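Enoyl-CoA hydratase subunit II (Geobacillus kaustophilus, PDB 2EJ5) probably catalyses the reversible hydration of enoyl-CoA thioesters as a crotonase-family lyase, perhaps in the breakdown of phenylacetic acid. Local coordinates at residues V179-L182 with S183-E186; E188-Q191 with F192-L196. All coordinates share one frame; numbering follows the deposited sequence.

Contact 1: residues V179-L182 with S183-E186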
loop_
_atom_site.group_PDB
_atom_site.type_symbol
_atom_site.label_atom_id
_atom_site.label_comp_id
_atom_site.label_asym_id
_atom_site.label_seq_id
_atom_site.Cartn_x
_atom_site.Cartn_y
_atom_site.Cartn_z
ATOM N N VAL A 179 -11.542 18.024 -2.702
ATOM C CA VAL A 179 -12.905 18.297 -2.318
ATOM C C VAL A 179 -13.223 19.704 -2.824
ATOM O O VAL A 179 -12.477 20.667 -2.551
ATOM C CB VAL A 179 -13.076 18.192 -0.814
ATOM C CG1 VAL A 179 -14.520 18.466 -0.399
ATOM C CG2 VAL A 179 -12.651 16.777 -0.353
ATOM N N ILE A 180 -14.322 19.803 -3.563
ATOM C CA ILE A 180 -14.686 21.035 -4.257
ATOM C C ILE A 180 -15.953 21.636 -3.641
ATOM O O ILE A 180 -16.934 20.921 -3.406
ATOM C CB ILE A 180 -14.813 20.777 -5.781
ATOM C CG1 ILE A 180 -13.484 20.148 -6.309
ATOM C CG2 ILE A 180 -15.162 22.099 -6.514
ATOM C CD1 ILE A 180 -13.483 19.683 -7.752
ATOM N N PRO A 181 -15.917 22.949 -3.310
ATOM C CA PRO A 181 -17.132 23.613 -2.835
ATOM C C PRO A 181 -18.265 23.568 -3.829
ATOM O O PRO A 181 -18.043 23.579 -5.047
ATOM C CB PRO A 181 -16.663 25.064 -2.575
ATOM C CG PRO A 181 -15.167 24.876 -2.209
ATOM C CD PRO A 181 -14.755 23.857 -3.284
ATOM N N LEU A 182 -19.489 23.511 -3.329
ATOM C CA LEU A 182 -20.642 23.432 -4.236
ATOM C C LEU A 182 -20.760 24.553 -5.301
ATOM O O LEU A 182 -21.047 24.280 -6.463
ATOM C CB LEU A 182 -21.951 23.308 -3.461
ATOM C CG LEU A 182 -23.182 23.045 -4.335
ATOM C CD1 LEU A 182 -22.905 21.882 -5.345
ATOM C CD2 LEU A 182 -24.418 22.728 -3.472
ATOM N N SER A 183 -20.566 25.804 -4.923
ATOM C CA SER A 183 -20.685 26.875 -5.928
ATOM C C SER A 183 -19.655 26.742 -7.064
ATOM O O SER A 183 -19.880 27.237 -8.169
ATOM C CB SER A 183 -20.544 28.243 -5.261
ATOM O OG SER A 183 -19.282 28.354 -4.658
ATOM N N ASP A 184 -18.533 26.080 -6.768
ATOM C CA ASP A 184 -17.359 25.968 -7.659
ATOM C C ASP A 184 -17.375 24.693 -8.506
ATOM O O ASP A 184 -16.532 24.494 -9.373
ATOM C CB ASP A 184 -16.091 25.949 -6.820
ATOM C CG ASP A 184 -15.786 27.302 -6.195
ATOM O OD1 ASP A 184 -16.483 28.287 -6.538
ATOM O OD2 ASP A 184 -14.850 27.374 -5.376
ATOM N N TRP A 185 -18.352 23.847 -8.235
ATOM C CA TRP A 185 -18.365 22.481 -8.710
ATOM C C TRP A 185 -18.241 22.367 -10.222
ATOM O O TRP A 185 -17.268 21.776 -10.717
ATOM C CB TRP A 185 -19.637 21.779 -8.224
ATOM C CG TRP A 185 -19.747 20.359 -8.714
ATOM C CD1 TRP A 185 -20.679 19.841 -9.593
ATOM C CD2 TRP A 185 -18.872 19.274 -8.368
ATOM N NE1 TRP A 185 -20.433 18.488 -9.801
ATOM C CE2 TRP A 185 -19.327 18.125 -9.067
ATOM C CE3 TRP A 185 -17.755 19.159 -7.521
ATOM C CZ2 TRP A 185 -18.707 16.887 -8.933
ATOM C CZ3 TRP A 185 -17.129 17.927 -7.415
ATOM C CH2 TRP A 185 -17.615 16.810 -8.105
ATOM N N GLU A 186 -19.202 22.933 -10.969
ATOM C CA GLU A 186 -19.209 22.698 -12.417
ATOM C C GLU A 186 -17.910 23.208 -13.079
ATOM O O GLU A 186 -17.346 22.557 -13.956
ATOM C CB GLU A 186 -20.455 23.295 -13.115
ATOM C CG GLU A 186 -21.820 22.970 -12.488
ATOM C CD GLU A 186 -22.339 21.551 -12.806
ATOM O OE1 GLU A 186 -21.745 20.852 -13.668
ATOM O OE2 GLU A 186 -23.361 21.140 -12.193
#

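Contact 2: residues E188-Q191 with F192-L196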
loop_
_atom_site.group_PDB
_atom_site.type_symbol
_atom_site.label_atom_id
_atom_site.label_comp_id
_atom_site.label_asym_id
_atom_site.label_seq_id
_atom_site.Cartn_x
_atom_site.Cartn_y
_atom_site.Cartn_z
ATOM N N GLU A 188 -14.814 23.840 -11.669
ATOM C CA GLU A 188 -13.566 23.154 -11.275
ATOM C C GLU A 188 -13.433 21.775 -11.887
ATOM O O GLU A 188 -12.314 21.363 -12.246
ATOM C CB GLU A 188 -13.441 23.048 -9.770
ATOM C CG GLU A 188 -13.348 24.366 -9.113
ATOM C CD GLU A 188 -11.944 24.726 -8.758
ATOM O OE1 GLU A 188 -11.009 24.507 -9.592
ATOM O OE2 GLU A 188 -11.789 25.234 -7.622
ATOM N N VAL A 189 -14.556 21.048 -11.962
ATOM C CA VAL A 189 -14.591 19.779 -12.677
ATOM C C VAL A 189 -14.207 19.969 -14.149
ATOM O O VAL A 189 -13.313 19.287 -14.652
ATOM C CB VAL A 189 -15.981 19.070 -12.550
ATOM C CG1 VAL A 189 -16.051 17.876 -13.449
ATOM C CG2 VAL A 189 -16.233 18.677 -11.097
ATOM N N LYS A 190 -14.876 20.888 -14.848
ATOM C CA LYS A 190 -14.497 21.113 -16.240
ATOM C C LYS A 190 -13.036 21.514 -16.410
ATOM O O LYS A 190 -12.392 21.027 -17.308
ATOM C CB LYS A 190 -15.480 22.022 -17.037
ATOM C CG LYS A 190 -15.431 23.487 -16.819
ATOM C CD LYS A 190 -16.229 24.285 -17.938
ATOM C CE LYS A 190 -15.402 24.589 -19.186
ATOM N NZ LYS A 190 -16.106 25.592 -20.068
ATOM N N GLN A 191 -12.503 22.376 -15.554
ATOM C CA GLN A 191 -11.110 22.797 -15.735
ATOM C C GLN A 191 -10.119 21.626 -15.504
ATOM O O GLN A 191 -9.102 21.521 -16.185
ATOM C CB GLN A 191 -10.766 23.951 -14.771
ATOM C CG GLN A 191 -11.543 25.267 -15.038
ATOM C CD GLN A 191 -10.919 26.454 -14.308
ATOM O OE1 GLN A 191 -11.487 27.563 -14.284
ATOM N NE2 GLN A 191 -9.750 26.231 -13.708
ATOM N N PHE A 192 -10.428 20.763 -14.528
ATOM C CA PHE A 192 -9.561 19.594 -14.226
ATOM C C PHE A 192 -9.566 18.639 -15.421
ATOM O O PHE A 192 -8.517 18.218 -15.891
ATOM C CB PHE A 192 -10.047 18.896 -12.926
ATOM C CG PHE A 192 -9.099 17.826 -12.410
ATOM C CD1 PHE A 192 -8.010 18.172 -11.624
ATOM C CD2 PHE A 192 -9.322 16.479 -12.701
ATOM C CE1 PHE A 192 -7.136 17.191 -11.141
ATOM C CE2 PHE A 192 -8.446 15.480 -12.240
ATOM C CZ PHE A 192 -7.360 15.833 -11.458
ATOM N N ALA A 193 -10.760 18.323 -15.936
ATOM C CA ALA A 193 -10.881 17.475 -17.115
ATOM C C ALA A 193 -10.227 18.093 -18.354
ATOM O O ALA A 193 -9.509 17.409 -19.082
ATOM C CB ALA A 193 -12.345 17.110 -17.387
ATOM N N GLU A 194 -10.419 19.393 -18.579
ATOM C CA GLU A 194 -9.774 19.995 -19.728
ATOM C C GLU A 194 -8.298 20.042 -19.551
ATOM O O GLU A 194 -7.573 19.789 -20.486
ATOM C CB GLU A 194 -10.378 21.359 -20.062
ATOM C CG GLU A 194 -11.872 21.163 -20.435
ATOM C CD GLU A 194 -12.558 22.420 -20.922
ATOM O OE1 GLU A 194 -12.041 23.541 -20.647
ATOM O OE2 GLU A 194 -13.635 22.257 -21.549
ATOM N N ARG A 195 -7.841 20.271 -18.328
ATOM C CA ARG A 195 -6.414 20.252 -18.079
ATOM C C ARG A 195 -5.796 18.887 -18.423
ATOM O O ARG A 195 -4.748 18.837 -19.038
ATOM C CB ARG A 195 -6.126 20.641 -16.634
ATOM C CG ARG A 195 -4.797 20.192 -16.169
ATOM C CD ARG A 195 -4.576 20.533 -14.701
ATOM N NE ARG A 195 -3.169 20.327 -14.352
ATOM C CZ ARG A 195 -2.706 20.218 -13.108
ATOM N NH1 ARG A 195 -3.538 20.288 -12.065
ATOM N NH2 ARG A 195 -1.409 20.037 -12.907
ATOM N N LEU A 196 -6.450 17.780 -18.040
ATOM C CA LEU A 196 -5.962 16.434 -18.421
ATOM C C LEU A 196 -6.059 16.196 -19.923
ATOM O O LEU A 196 -5.141 15.608 -20.536
ATOM C CB LEU A 196 -6.780 15.364 -17.718
ATOM C CG LEU A 196 -6.453 15.169 -16.229
ATOM C CD1 LEU A 196 -7.596 14.429 -15.569
ATOM C CD2 LEU A 196 -5.177 14.346 -16.140
#

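Contact 1: residues V179-L182 with S183-E186
Ile180 meets the six-membered ring of Trp185 where strand 178-180 gives way to helix 185-197. This is the tight part of the contact, and both residues are buried. Ile180 CB sits at the edge of the indole, near the ring plane, 3.8 Å from Trp185 CE3. The isoleucine runs roughly perpendicular to the tryptophan side chain. Trp185 CG is anti to the backbone N (chi1 178°), and this brings the benzo edge, CE3 and CZ3, up to Ile180. The branches of Ile180 part: CG2 reaches the backbone of the turn, 3.9 Å from Trp185 CA, while CD1 comes to 4.1 Å from Trp185 CZ3. Ile180 also packs on Leu120 and Trp185 on Ser122, both of strand 118-122.

The turn itself is closed by backbone bonds. Asp184 N donates to Pro181 O at 3.1 Å, well bent (138° at the hydrogen). Trp185 N donates to Leu182 O at 3.3 Å and is much straighter (164°). The two bonds close successive i to i+3 turns. Leu182 N is held by the carboxylate of Glu123.

The outer side is looser. Asp184 OD2 only brushes the exposed Pro181 ring, 4.0 Å from Pro181 CG. Asp184 OD1 takes a weak bond from Ser183 OG, within the same turn. Leu182 is exposed too, and its CD1 comes no closer than 4.4 Å to Trp185 CB. The arrangement is a tight turn leading from the outermost strand of the six-stranded sheet within this chain into a helix that folds back over the sheet, a beta-alpha connection in the alpha/beta core of the crotonase fold.

Contact 2: residues E188-Q191 with F192-L196
Lys190 and Glu194 run alongside each other in the same direction on the exposed face of helix 185-197. Lys190 NZ stays 4.4 Å from Glu194 OE2, too far for a salt bridge, so any attraction between the charges is probably modest. Lys190 CE lies 3.8 Å from both Glu194 OE1 and OE2. The lysine chain bends at chi3 (-86°), which carries its end alongside the carboxylate. With an alanine at Glu194, the Lys190 ammonium would probably lose its nearby opposite charge and its chain would be freer to turn.

The backbone bonds are those of a regular alpha-helix. Ala193 N to Val189 O is nearly straight at 3.0 Å, and Arg195 N to Gln191 O is 2.8 Å. Phe192 N and Glu194 N donate in the same way to Glu188 O and Lys190 O.

Side chains also pack on carbonyls one turn back. Phe192 CB touches Glu188 O at 3.4 Å, and Glu194 CG lies 3.2 Å from Lys190 O.

Phe192 packs on Leu161 of a second subunit and meets Phe118 of strand 118-122 edge-to-face. Val189 rests on Leu120 of that strand and Ala100 of strand 97-101, and Ala193 on Val52 of strand 50-55 and Val13 of strand 13-18.

How the contacts relate
Contacts 1 and 2 follow in series along one beta-alpha unit, with centres about 12 Å apart. Contact 1 makes the turn off strand 178-180, the outermost of its sheet within this chain, and contact 2 continues down the helix it opens. They touch directly where Ile180 CG2 packs against Glu188 CB at 3.8 Å. Leu120 of strand 118-122 is shared, touching Ile180 in the first and Val189 and Phe192 in the second. Contact 1 lies about 19 Å from the chain centre and contact 2 about 14 Å, centre to centre. Another subunit reaches contact 2 but not contact 1. Together they join the strand to the helix that covers the sheet; their geometry alone does not point to a catalytic role.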